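Putative short-chain dehydrogenase/reductase (Burkholderia xenovorans, PDB 5JY1) binds NAD and probably works as an oxidoreductase of the short-chain dehydrogenase/reductase family, possibly reducing 3-oxoacyl-[acyl-carrier-protein]. Local coordinates at residues 17-22 and 28-33; 41-46 and 56-61; 24-29 and 192-197. All blocks are in the same frame, centred on the assembly; numbering follows the deposited sequence. Where two conformers were deposited one is given.

Interaction 1. Residues 17-22 and 28-33. With NAD (nicotinamide-adenine-dinucleotide), chain E.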
loop_
_atom_site.group_PDB
_atom_site.type_symbol
_atom_site.label_atom_id
_atom_site.label_comp_id
_atom_site.label_asym_id
_atom_site.label_seq_id
_atom_site.Cartn_x
_atom_site.Cartn_y
_atom_site.Cartn_z
ATOM N N ALA A 17 -23.690 9.353 -18.521
ATOM C CA ALA A 17 -22.922 9.550 -17.299
ATOM C C ALA A 17 -23.676 10.467 -16.346
ATOM O O ALA A 17 -24.346 11.407 -16.772
ATOM C CB ALA A 17 -21.526 10.147 -17.596
ATOM N N LEU A 18 -23.565 10.188 -15.051
ATOM C CA LEU A 18 -24.074 11.077 -14.015
ATOM C C LEU A 18 -22.914 11.469 -13.109
ATOM O O LEU A 18 -22.237 10.599 -12.549
ATOM C CB LEU A 18 -25.209 10.412 -13.217
ATOM C CG LEU A 18 -25.928 11.239 -12.146
ATOM C CD1 LEU A 18 -27.309 10.668 -11.902
ATOM C CD2 LEU A 18 -25.138 11.255 -10.816
ATOM N N VAL A 19 -22.701 12.777 -12.956
ATOM C CA VAL A 19 -21.602 13.326 -12.166
ATOM C C VAL A 19 -22.202 14.183 -11.054
ATOM O O VAL A 19 -22.852 15.199 -11.332
ATOM C CB VAL A 19 -20.649 14.157 -13.039
ATOM C CG1 VAL A 19 -19.485 14.683 -12.218
ATOM C CG2 VAL A 19 -20.161 13.334 -14.242
ATOM N N THR A 20 -21.985 13.785 -9.799
ATOM C CA THR A 20 -22.495 14.587 -8.694
ATOM C C THR A 20 -21.575 15.774 -8.439
ATOM O O THR A 20 -20.364 15.707 -8.653
ATOM C CB THR A 20 -22.659 13.758 -7.410
ATOM O OG1 THR A 20 -21.384 13.392 -6.870
ATOM C CG2 THR A 20 -23.476 12.505 -7.672
ATOM N N GLY A 21 -22.172 16.877 -8.000
ATOM C CA GLY A 21 -21.405 18.087 -7.758
ATOM C C GLY A 21 -20.742 18.651 -8.995
ATOM O O GLY A 21 -19.674 19.259 -8.892
ATOM N N ALA A 22 -21.355 18.476 -10.163
ATOM C CA ALA A 22 -20.737 18.835 -11.433
ATOM C C ALA A 22 -20.898 20.304 -11.795
ATOM O O ALA A 22 -20.569 20.679 -12.927
ATOM C CB ALA A 22 -21.312 17.966 -12.553
ATOM N N ARG A 28 -17.111 19.673 -12.513
ATOM C CA ARG A 28 -17.344 20.407 -13.752
ATOM C C ARG A 28 -16.331 20.018 -14.820
ATOM O O ARG A 28 -16.684 19.851 -15.995
ATOM C CB ARG A 28 -17.279 21.909 -13.485
ATOM C CG ARG A 28 -17.224 22.758 -14.752
ATOM C CD ARG A 28 -17.206 24.235 -14.413
ATOM N NE ARG A 28 -17.142 25.072 -15.610
ATOM C CZ ARG A 28 -16.012 25.404 -16.228
ATOM N NH1 ARG A 28 -14.846 24.964 -15.770
ATOM N NH2 ARG A 28 -16.046 26.170 -17.311
ATOM N N GLY A 29 -15.063 19.887 -14.433
ATOM C CA GLY A 29 -14.049 19.499 -15.398
ATOM C C GLY A 29 -14.286 18.105 -15.939
ATOM O O GLY A 29 -14.129 17.860 -17.139
ATOM N N VAL A 30 -14.682 17.176 -15.065
ATOM C CA VAL A 30 -15.007 15.822 -15.506
ATOM C C VAL A 30 -16.222 15.837 -16.431
ATOM O O VAL A 30 -16.230 15.189 -17.485
ATOM C CB VAL A 30 -15.226 14.902 -14.289
ATOM C CG1 VAL A 30 -15.751 13.545 -14.735
ATOM C CG2 VAL A 30 -13.925 14.741 -13.500
ATOM N N ALA A 31 -17.274 16.570 -16.047
ATOM C CA ALA A 31 -18.476 16.612 -16.873
ATOM C C ALA A 31 -18.177 17.147 -18.268
ATOM O O ALA A 31 -18.661 16.600 -19.264
ATOM C CB ALA A 31 -19.555 17.463 -16.194
ATOM N N ARG A 32 -17.394 18.225 -18.361
ATOM C CA ARG A 32 -17.047 18.777 -19.668
ATOM C C ARG A 32 -16.188 17.806 -20.472
ATOM O O ARG A 32 -16.366 17.680 -21.692
ATOM C CB ARG A 32 -16.341 20.124 -19.493
ATOM C CG ARG A 32 -17.282 21.268 -19.119
ATOM C CD ARG A 32 -16.524 22.471 -18.588
ATOM N NE ARG A 32 -15.526 22.939 -19.545
ATOM C CZ ARG A 32 -15.690 23.973 -20.362
ATOM N NH1 ARG A 32 -16.815 24.676 -20.339
ATOM N NH2 ARG A 32 -14.721 24.311 -21.201
ATOM N N SER A 33 -15.249 17.115 -19.810
ATOM C CA SER A 33 -14.442 16.112 -20.503
ATOM C C SER A 33 -15.311 14.988 -21.042
ATOM O O SER A 33 -15.121 14.540 -22.177
ATOM C CB SER A 33 -13.373 15.542 -19.566
ATOM O OG SER A 33 -12.559 16.567 -19.042
HETATM P PA NAD E . -15.676 21.845 -5.029
HETATM O O1A NAD E . -15.899 22.391 -3.652
HETATM O O2A NAD E . -14.943 22.807 -5.953
HETATM O O5B NAD E . -17.120 21.387 -5.733
HETATM C C5B NAD E . -18.003 20.692 -4.924
HETATM C C4B NAD E . -19.365 20.530 -5.714
HETATM O O4B NAD E . -20.153 19.783 -5.019
HETATM C C3B NAD E . -20.054 21.936 -5.800
HETATM O O3B NAD E . -20.496 22.172 -7.102
HETATM C C2B NAD E . -21.201 21.811 -4.827
HETATM O O2B NAD E . -22.298 22.797 -5.148
HETATM C C1B NAD E . -21.565 20.554 -4.995
HETATM N N9A NAD E . -22.339 20.072 -3.866
HETATM C C8A NAD E . -22.128 20.373 -2.582
HETATM N N7A NAD E . -23.040 19.749 -1.864
HETATM C C5A NAD E . -23.820 19.061 -2.701
HETATM C C6A NAD E . -24.928 18.247 -2.456
HETATM N N6A NAD E . -25.661 17.808 -1.276
HETATM N N1A NAD E . -25.545 17.663 -3.465
HETATM C C2A NAD E . -25.093 17.862 -4.748
HETATM N N3A NAD E . -24.025 18.657 -4.997
HETATM C C4A NAD E . -23.387 19.255 -3.941
HETATM O O3 NAD E . -14.828 20.437 -4.877
HETATM P PN NAD E . -13.486 19.959 -5.673
HETATM O O1N NAD E . -12.283 20.691 -5.099
HETATM O O2N NAD E . -13.552 20.194 -7.193
HETATM O O5D NAD E . -13.297 18.350 -5.329
HETATM C C5D NAD E . -14.155 17.405 -5.967
HETATM C C4D NAD E . -13.851 15.966 -5.435
HETATM O O4D NAD E . -12.539 15.738 -5.441
HETATM C C3D NAD E . -14.291 15.879 -3.970
HETATM O O3D NAD E . -14.778 14.656 -3.681
HETATM C C2D NAD E . -12.973 16.128 -3.197
HETATM O O2D NAD E . -13.147 15.577 -1.827
HETATM C C1D NAD E . -12.075 15.491 -3.919
HETATM N N1N NAD E . -10.733 16.030 -3.756
HETATM C C2N NAD E . -10.365 17.184 -4.374
HETATM C C3N NAD E . -9.078 17.703 -4.215
HETATM C C7N NAD E . -8.660 18.987 -4.893
HETATM O O7N NAD E . -7.488 19.333 -4.900
HETATM N N7N NAD E . -9.621 19.804 -5.523
HETATM C C4N NAD E . -8.177 17.037 -3.424
HETATM C C5N NAD E . -8.535 15.888 -2.814
HETATM C C6N NAD E . -9.828 15.371 -2.982
#
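In the glycine-rich loop of the Rossmann fold, where strand 16-20 leads into helix 25-36 of the first beta-alpha-beta unit, Ala22 meets Arg28. The chain makes a type II turn from Val19 to Ala22. Gly21 holds its third position with a positive phi of 62°. The missing side chain lets the NAD ribose come in close, with Gly21 O 3.4 Å from NAD C4B. Beyond the turn, Ala22 O meets Arg28 CA at 3.3 Å in a CA-H...O contact. No conventional hydrogen bond joins the two segments.

The rest is small apolar packing. Ala22 CB lies 4.1 Å from Ala31 CB, and Val19 CG2 meets Val30 CG1 at 4.4 Å. These short residues let the helix lie near the strand. The CB bond of Arg28 points away, though CB touches Ala22 O. Beyond it the chain is extended from CG to NE, with CG anti to the backbone N (chi1 168°). Its NH2 makes a salt bridge to Glu57, while Arg32 CD covers one guanidinium face. Gly29 O accepts two bonds from Ser33, one turn further along the helix. They come from opposite faces of its plane, from Ser33 N at 3.0 Å and Ser33 OG at 2.8 Å.

Interaction 2. Residues 41-46 and 56-61. With NAD (nicotinamide-adenine-dinucleotide), chain E.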
loop_
_atom_site.group_PDB
_atom_site.type_symbol
_atom_site.label_atom_id
_atom_site.label_comp_id
_atom_site.label_asym_id
_atom_site.label_seq_id
_atom_site.Cartn_x
_atom_site.Cartn_y
_atom_site.Cartn_z
ATOM N N VAL A 41 -24.393 13.748 -20.346
ATOM C CA VAL A 41 -23.942 13.960 -18.974
ATOM C C VAL A 41 -25.067 14.574 -18.155
ATOM O O VAL A 41 -25.519 15.689 -18.447
ATOM C CB VAL A 41 -22.689 14.841 -18.917
ATOM C CG1 VAL A 41 -22.154 14.859 -17.498
ATOM C CG2 VAL A 41 -21.619 14.317 -19.896
ATOM N N ILE A 42 -25.479 13.867 -17.105
ATOM C CA ILE A 42 -26.393 14.421 -16.110
ATOM C C ILE A 42 -25.594 15.221 -15.091
ATOM O O ILE A 42 -24.672 14.701 -14.448
ATOM C CB ILE A 42 -27.205 13.317 -15.423
ATOM C CG1 ILE A 42 -28.103 12.610 -16.435
ATOM C CG2 ILE A 42 -28.055 13.921 -14.295
ATOM C CD1 ILE A 42 -29.200 13.507 -16.998
ATOM N N ILE A 43 -25.953 16.492 -14.934
ATOM C CA ILE A 43 -25.273 17.397 -14.010
ATOM C C ILE A 43 -26.078 17.322 -12.719
ATOM O O ILE A 43 -27.075 18.022 -12.545
ATOM C CB ILE A 43 -25.188 18.821 -14.563
ATOM C CG1 ILE A 43 -24.550 18.834 -15.962
ATOM C CG2 ILE A 43 -24.407 19.733 -13.612
ATOM C CD1 ILE A 43 -23.179 18.166 -16.039
ATOM N N ALA A 44 -25.666 16.425 -11.822
ATOM C CA ALA A 44 -26.422 16.161 -10.594
ATOM C C ALA A 44 -25.875 17.058 -9.490
ATOM O O ALA A 44 -25.023 16.660 -8.695
ATOM C CB ALA A 44 -26.350 14.684 -10.230
ATOM N N GLU A 45 -26.405 18.281 -9.424
ATOM C CA GLU A 45 -25.811 19.383 -8.678
ATOM C C GLU A 45 -26.882 20.082 -7.841
ATOM O O GLU A 45 -28.020 20.240 -8.290
ATOM C CB GLU A 45 -25.139 20.366 -9.670
ATOM C CG GLU A 45 -24.714 21.703 -9.103
ATOM C CD GLU A 45 -23.670 21.580 -8.019
ATOM O OE1 GLU A 45 -22.608 20.957 -8.266
ATOM O OE2 GLU A 45 -23.920 22.101 -6.913
ATOM N N ILE A 46 -26.522 20.494 -6.618
ATOM C CA ILE A 46 -27.500 21.151 -5.741
ATOM C C ILE A 46 -27.632 22.644 -6.055
ATOM O O ILE A 46 -28.708 23.233 -5.857
ATOM C CB ILE A 46 -27.134 20.914 -4.261
ATOM C CG1 ILE A 46 -28.309 21.259 -3.340
ATOM C CG2 ILE A 46 -25.882 21.709 -3.874
ATOM C CD1 ILE A 46 -28.138 20.741 -1.920
ATOM N N GLN A 56 -25.323 24.049 -19.991
ATOM C CA GLN A 56 -25.283 24.879 -21.187
ATOM C C GLN A 56 -23.894 24.908 -21.812
ATOM O O GLN A 56 -23.775 24.970 -23.042
ATOM C CB GLN A 56 -25.756 26.293 -20.853
ATOM C CG GLN A 56 -27.222 26.363 -20.427
ATOM C CD GLN A 56 -28.171 26.027 -21.567
ATOM O OE1 GLN A 56 -28.134 26.656 -22.626
ATOM N NE2 GLN A 56 -29.013 25.021 -21.362
ATOM N N GLU A 57 -22.836 24.871 -20.993
ATOM C CA GLU A 57 -21.481 24.814 -21.538
ATOM C C GLU A 57 -21.291 23.570 -22.396
ATOM O O GLU A 57 -20.746 23.642 -23.505
ATOM C CB GLU A 57 -20.448 24.840 -20.406
ATOM C CG GLU A 57 -20.217 26.218 -19.807
ATOM C CD GLU A 57 -19.357 26.186 -18.551
ATOM O OE1 GLU A 57 -18.771 25.127 -18.239
ATOM O OE2 GLU A 57 -19.275 27.229 -17.866
ATOM N N ILE A 58 -21.734 22.417 -21.895
ATOM C CA ILE A 58 -21.575 21.171 -22.637
ATOM C C ILE A 58 -22.362 21.221 -23.938
ATOM O O ILE A 58 -21.880 20.781 -24.989
ATOM C CB ILE A 58 -21.989 19.974 -21.761
ATOM C CG1 ILE A 58 -20.966 19.763 -20.636
ATOM C CG2 ILE A 58 -22.162 18.725 -22.612
ATOM C CD1 ILE A 58 -21.441 18.851 -19.520
ATOM N N ARG A 59 -23.579 21.774 -23.894
ATOM C CA ARG A 59 -24.386 21.886 -25.106
ATOM C C ARG A 59 -23.738 22.823 -26.117
ATOM O O ARG A 59 -23.677 22.508 -27.310
ATOM C CB ARG A 59 -25.795 22.367 -24.761
ATOM C CG ARG A 59 -26.592 21.378 -23.931
ATOM C CD ARG A 59 -28.028 21.841 -23.725
ATOM N NE ARG A 59 -28.789 20.837 -22.989
ATOM C CZ ARG A 59 -30.012 21.023 -22.501
ATOM N NH1 ARG A 59 -30.628 22.185 -22.665
ATOM N NH2 ARG A 59 -30.614 20.042 -21.842
ATOM N N GLU A 60 -23.240 23.974 -25.656
ATOM C CA GLU A 60 -22.617 24.940 -26.554
ATOM C C GLU A 60 -21.373 24.377 -27.225
ATOM O O GLU A 60 -20.997 24.845 -28.306
ATOM C CB GLU A 60 -22.270 26.220 -25.791
ATOM N N MET A 61 -20.734 23.384 -26.620
ATOM C CA MET A 61 -19.583 22.716 -27.208
ATOM C C MET A 61 -19.978 21.532 -28.077
ATOM O O MET A 61 -19.101 20.779 -28.509
ATOM C CB MET A 61 -18.620 22.260 -26.108
ATOM C CG MET A 61 -17.870 23.401 -25.442
ATOM S SD MET A 61 -16.613 22.827 -24.285
ATOM C CE MET A 61 -17.614 22.259 -22.918
HETATM P PA NAD E . -15.676 21.845 -5.029
HETATM O O1A NAD E . -15.899 22.391 -3.652
HETATM O O2A NAD E . -14.943 22.807 -5.953
HETATM O O5B NAD E . -17.120 21.387 -5.733
HETATM C C5B NAD E . -18.003 20.692 -4.924
HETATM C C4B NAD E . -19.365 20.530 -5.714
HETATM O O4B NAD E . -20.153 19.783 -5.019
HETATM C C3B NAD E . -20.054 21.936 -5.800
HETATM O O3B NAD E . -20.496 22.172 -7.102
HETATM C C2B NAD E . -21.201 21.811 -4.827
HETATM O O2B NAD E . -22.298 22.797 -5.148
HETATM C C1B NAD E . -21.565 20.554 -4.995
HETATM N N9A NAD E . -22.339 20.072 -3.866
HETATM C C8A NAD E . -22.128 20.373 -2.582
HETATM N N7A NAD E . -23.040 19.749 -1.864
HETATM C C5A NAD E . -23.820 19.061 -2.701
HETATM C C6A NAD E . -24.928 18.247 -2.456
HETATM N N6A NAD E . -25.661 17.808 -1.276
HETATM N N1A NAD E . -25.545 17.663 -3.465
HETATM C C2A NAD E . -25.093 17.862 -4.748
HETATM N N3A NAD E . -24.025 18.657 -4.997
HETATM C C4A NAD E . -23.387 19.255 -3.941
HETATM O O3 NAD E . -14.828 20.437 -4.877
HETATM P PN NAD E . -13.486 19.959 -5.673
HETATM O O1N NAD E . -12.283 20.691 -5.099
HETATM O O2N NAD E . -13.552 20.194 -7.193
HETATM O O5D NAD E . -13.297 18.350 -5.329
HETATM C C5D NAD E . -14.155 17.405 -5.967
HETATM C C4D NAD E . -13.851 15.966 -5.435
HETATM O O4D NAD E . -12.539 15.738 -5.441
HETATM C C3D NAD E . -14.291 15.879 -3.970
HETATM O O3D NAD E . -14.778 14.656 -3.681
HETATM C C2D NAD E . -12.973 16.128 -3.197
HETATM O O2D NAD E . -13.147 15.577 -1.827
HETATM C C1D NAD E . -12.075 15.491 -3.919
HETATM N N1N NAD E . -10.733 16.030 -3.756
HETATM C C2N NAD E . -10.365 17.184 -4.374
HETATM C C3N NAD E . -9.078 17.703 -4.215
HETATM C C7N NAD E . -8.660 18.987 -4.893
HETATM O O7N NAD E . -7.488 19.333 -4.900
HETATM N N7N NAD E . -9.621 19.804 -5.523
HETATM C C4N NAD E . -8.177 17.037 -3.424
HETATM C C5N NAD E . -8.535 15.888 -2.814
HETATM C C6N NAD E . -9.828 15.371 -2.982
#
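Glu45 OE1 is gripped from two sources: it accepts a hydrogen bond from NAD O3B at 2.7 Å and another from the backbone N of Gly23. The other oxygen, OE2, accepts one from NAD O2B at 2.5 Å, which is very short, and one from the backbone N of Asn47. The carboxylate thus holds both hydroxyls of the adenosine ribose in a bidentate manner, one on each oxygen. The two backbone N-H groups help fix its rotation. They would also be expected to stabilise its negative charge. Glu45 CG stands beside the carbonyl carbon, and the bend at chi2 (62°) turns the carboxylate to the ribose. An acidic residue at the end of the second strand is a familiar mark of NAD-binding Rossmann folds, since it would disfavour the 2'-phosphate of NADP.

Ile46 lies over one face of the adenine, a CH-pi contact. Its CG2 lies 3.5 Å from NAD C4A, and its CB is 3.7 Å from NAD C2A.

Earlier in the strand, contact with helix 48-60 is wholly apolar. Ile43 and Ile58 reach toward each other tip to tip, with their CD1 atoms 4.0 Å apart. Ile58 CD1 also lies 4.2 Å from Val41 CB. One methyl of the helix therefore touches two strand residues that point to the same side of the sheet. Ile58 chi2 is near 180° (165°), and this stretches CD1 out to them.

Val41 and Ile43 also pack on Ala31 of helix 25-36, so this side of the strand is shared by two helices. Glu57 makes a salt bridge to Arg32 of that helix. Strand 40-45 itself runs between strands 16-20 and 64-69 in the parallel sheet, bonded to both through its backbone.

Interaction 3. Residues 24-29 and 192-197; sequences GGIGRG and IAPTAM. With NAD (nicotinamide-adenine-dinucleotide), chain E.
The first turn of helix 25-36 faces the chain leaving strand 187-194, with the CA atoms of Ile26 and Ala196 7.1 Å apart. No hydrogen bond crosses between the segments, and the direct contact is carried by Ile26. Its CG1 is anti to the carbonyl carbon (chi1 -72°), and the chain then runs straight on to CD1. That methyl meets Pro194 CG at 3.6 Å, the two side chains crossing at a slant. Ile26 CG1 lies 3.9 Å from Ala196 CB. Phe149 and Ile231 pack around this cluster, touching both Ile26 and Pro194.

NAD bridges the same segments with polar bonds. Ile26 N gives a nearly straight bond to NAD O2N, 2.6 Å long with an angle of 175° at the hydrogen. Gly25, with no side chain, leaves room for this phosphate oxygen. At the far end, Ala196 N donates to NAD O7N at 3.0 Å. Ala196 O takes a weak bond from NAD N7N, so one residue meets both ends of the carboxamide. Ile26 CD1 also lies 3.6 Å from NAD N7N. Pro194 O lies over one face of the nicotinamide, 2.9 Å from NAD C4N, the carbon that accepts or gives up the hydride in nicotinamide chemistry.

The chemistry is divided between the two segments. The helix start binds an oxygen of the nicotinamide-side phosphate, and its dipole probably favours the negative charge. The chain after the strand binds the carboxamide through Ala196, which probably limits its rotation, while the apolar bridge through Ile26 ties the two sites together.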
loop_
_atom_site.group_PDB
_atom_site.type_symbol
_atom_site.label_atom_id
_atom_site.label_comp_id
_atom_site.label_asym_id
_atom_site.label_seq_id
_atom_site.Cartn_x
_atom_site.Cartn_y
_atom_site.Cartn_z
ATOM N N GLY A 24 -19.178 22.769 -10.374
ATOM C CA GLY A 24 -17.919 23.465 -10.222
ATOM C C GLY A 24 -16.756 22.512 -10.042
ATOM O O GLY A 24 -16.925 21.291 -9.990
ATOM N N GLY A 25 -15.557 23.096 -9.981
ATOM C CA GLY A 25 -14.366 22.368 -9.572
ATOM C C GLY A 25 -14.067 21.162 -10.439
ATOM O O GLY A 25 -14.168 21.197 -11.672
ATOM N N ILE A 26 -13.688 20.065 -9.780
ATOM C CA ILE A 26 -13.308 18.862 -10.511
ATOM C C ILE A 26 -14.517 18.245 -11.206
ATOM O O ILE A 26 -14.414 17.763 -12.341
ATOM C CB ILE A 26 -12.612 17.865 -9.564
ATOM C CG1 ILE A 26 -11.217 18.384 -9.214
ATOM C CG2 ILE A 26 -12.528 16.499 -10.213
ATOM C CD1 ILE A 26 -10.439 17.527 -8.219
ATOM N N GLY A 27 -15.679 18.256 -10.547
ATOM C CA GLY A 27 -16.861 17.670 -11.158
ATOM C C GLY A 27 -17.229 18.342 -12.466
ATOM O O GLY A 27 -17.617 17.678 -13.429
ATOM N N ARG A 28 -17.111 19.673 -12.513
ATOM C CA ARG A 28 -17.344 20.407 -13.752
ATOM C C ARG A 28 -16.331 20.018 -14.820
ATOM O O ARG A 28 -16.684 19.851 -15.995
ATOM C CB ARG A 28 -17.279 21.909 -13.485
ATOM C CG ARG A 28 -17.224 22.758 -14.752
ATOM C CD ARG A 28 -17.206 24.235 -14.413
ATOM N NE ARG A 28 -17.142 25.072 -15.610
ATOM C CZ ARG A 28 -16.012 25.404 -16.228
ATOM N NH1 ARG A 28 -14.846 24.964 -15.770
ATOM N NH2 ARG A 28 -16.046 26.170 -17.311
ATOM N N GLY A 29 -15.063 19.887 -14.433
ATOM C CA GLY A 29 -14.049 19.499 -15.398
ATOM C C GLY A 29 -14.286 18.105 -15.939
ATOM O O GLY A 29 -14.129 17.860 -17.139
ATOM N N ILE A 192 -10.278 7.621 -7.566
ATOM C CA ILE A 192 -9.232 8.578 -7.920
ATOM C C ILE A 192 -8.972 9.480 -6.724
ATOM O O ILE A 192 -9.914 9.948 -6.073
ATOM C CB ILE A 192 -9.641 9.422 -9.146
ATOM C CG1 ILE A 192 -9.677 8.552 -10.408
ATOM C CG2 ILE A 192 -8.716 10.633 -9.308
ATOM C CD1 ILE A 192 -10.213 9.295 -11.630
ATOM N N ALA A 193 -7.691 9.726 -6.444
ATOM C CA ALA A 193 -7.252 10.723 -5.469
ATOM C C ALA A 193 -6.674 11.903 -6.244
ATOM O O ALA A 193 -5.488 11.899 -6.615
ATOM C CB ALA A 193 -6.214 10.136 -4.508
ATOM N N PRO A 194 -7.470 12.915 -6.533
ATOM C CA PRO A 194 -7.010 14.017 -7.381
ATOM C C PRO A 194 -6.496 15.195 -6.575
ATOM O O PRO A 194 -6.828 15.339 -5.394
ATOM C CB PRO A 194 -8.289 14.398 -8.137
ATOM C CG PRO A 194 -9.356 14.258 -7.023
ATOM C CD PRO A 194 -8.894 13.061 -6.175
ATOM N N THR A 195 -5.688 16.050 -7.193
ATOM C CA THR A 195 -5.534 17.418 -6.720
ATOM C C THR A 195 -5.720 18.335 -7.916
ATOM O O THR A 195 -5.278 18.011 -9.021
ATOM C CB THR A 195 -4.180 17.689 -6.040
ATOM O OG1 THR A 195 -3.111 17.589 -6.993
ATOM C CG2 THR A 195 -3.945 16.695 -4.922
ATOM N N ALA A 196 -6.398 19.457 -7.702
ATOM C CA ALA A 196 -6.637 20.382 -8.804
ATOM C C ALA A 196 -7.087 21.729 -8.254
ATOM O O ALA A 196 -7.408 21.872 -7.070
ATOM C CB ALA A 196 -7.671 19.829 -9.789
ATOM N N MET A 197 -7.108 22.721 -9.144
ATOM C CA MET A 197 -7.492 24.086 -8.791
ATOM C C MET A 197 -9.018 24.175 -8.768
ATOM O O MET A 197 -9.671 24.577 -9.733
ATOM C CB MET A 197 -6.862 25.075 -9.767
ATOM C CG MET A 197 -5.332 25.101 -9.683
ATOM S SD MET A 197 -4.519 26.135 -10.927
ATOM C CE MET A 197 -4.815 25.165 -12.403
HETATM P PA NAD E . -15.676 21.845 -5.029
HETATM O O1A NAD E . -15.899 22.391 -3.652
HETATM O O2A NAD E . -14.943 22.807 -5.953
HETATM O O5B NAD E . -17.120 21.387 -5.733
HETATM C C5B NAD E . -18.003 20.692 -4.924
HETATM C C4B NAD E . -19.365 20.530 -5.714
HETATM O O4B NAD E . -20.153 19.783 -5.019
HETATM C C3B NAD E . -20.054 21.936 -5.800
HETATM O O3B NAD E . -20.496 22.172 -7.102
HETATM C C2B NAD E . -21.201 21.811 -4.827
HETATM O O2B NAD E . -22.298 22.797 -5.148
HETATM C C1B NAD E . -21.565 20.554 -4.995
HETATM N N9A NAD E . -22.339 20.072 -3.866
HETATM C C8A NAD E . -22.128 20.373 -2.582
HETATM N N7A NAD E . -23.040 19.749 -1.864
HETATM C C5A NAD E . -23.820 19.061 -2.701
HETATM C C6A NAD E . -24.928 18.247 -2.456
HETATM N N6A NAD E . -25.661 17.808 -1.276
HETATM N N1A NAD E . -25.545 17.663 -3.465
HETATM C C2A NAD E . -25.093 17.862 -4.748
HETATM N N3A NAD E . -24.025 18.657 -4.997
HETATM C C4A NAD E . -23.387 19.255 -3.941
HETATM O O3 NAD E . -14.828 20.437 -4.877
HETATM P PN NAD E . -13.486 19.959 -5.673
HETATM O O1N NAD E . -12.283 20.691 -5.099
HETATM O O2N NAD E . -13.552 20.194 -7.193
HETATM O O5D NAD E . -13.297 18.350 -5.329
HETATM C C5D NAD E . -14.155 17.405 -5.967
HETATM C C4D NAD E . -13.851 15.966 -5.435
HETATM O O4D NAD E . -12.539 15.738 -5.441
HETATM C C3D NAD E . -14.291 15.879 -3.970
HETATM O O3D NAD E . -14.778 14.656 -3.681
HETATM C C2D NAD E . -12.973 16.128 -3.197
HETATM O O2D NAD E . -13.147 15.577 -1.827
HETATM C C1D NAD E . -12.075 15.491 -3.919
HETATM N N1N NAD E . -10.733 16.030 -3.756
HETATM C C2N NAD E . -10.365 17.184 -4.374
HETATM C C3N NAD E . -9.078 17.703 -4.215
HETATM C C7N NAD E . -8.660 18.987 -4.893
HETATM O O7N NAD E . -7.488 19.333 -4.900
HETATM N N7N NAD E . -9.621 19.804 -5.523
HETATM C C4N NAD E . -8.177 17.037 -3.424
HETATM C C5N NAD E . -8.535 15.888 -2.814
HETATM C C6N NAD E . -9.828 15.371 -2.982
#

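How the interactions relate
The three contacts share one parallel sheet of the Rossmann fold, and all touch NAD. Interactions 1 and 2 come in series along the chain, with centres 8 Å apart, on the neighbouring strands 16-20 and 40-45. Interaction 3 uses helix 25-36 as interaction 1 does, sharing Arg28 and Gly29, and its centre is 9 Å away. Its partner segment comes 163 residues later, so interaction 2 is nested inside the loop it closes. The centres of interactions 2 and 3 are about 16 Å apart; the end of strand 40-45 meets the adenosine, while interaction 3 spans the diphosphate and nicotinamide. Local strand-helix units and one distant strand thus combine into a single extended NAD site.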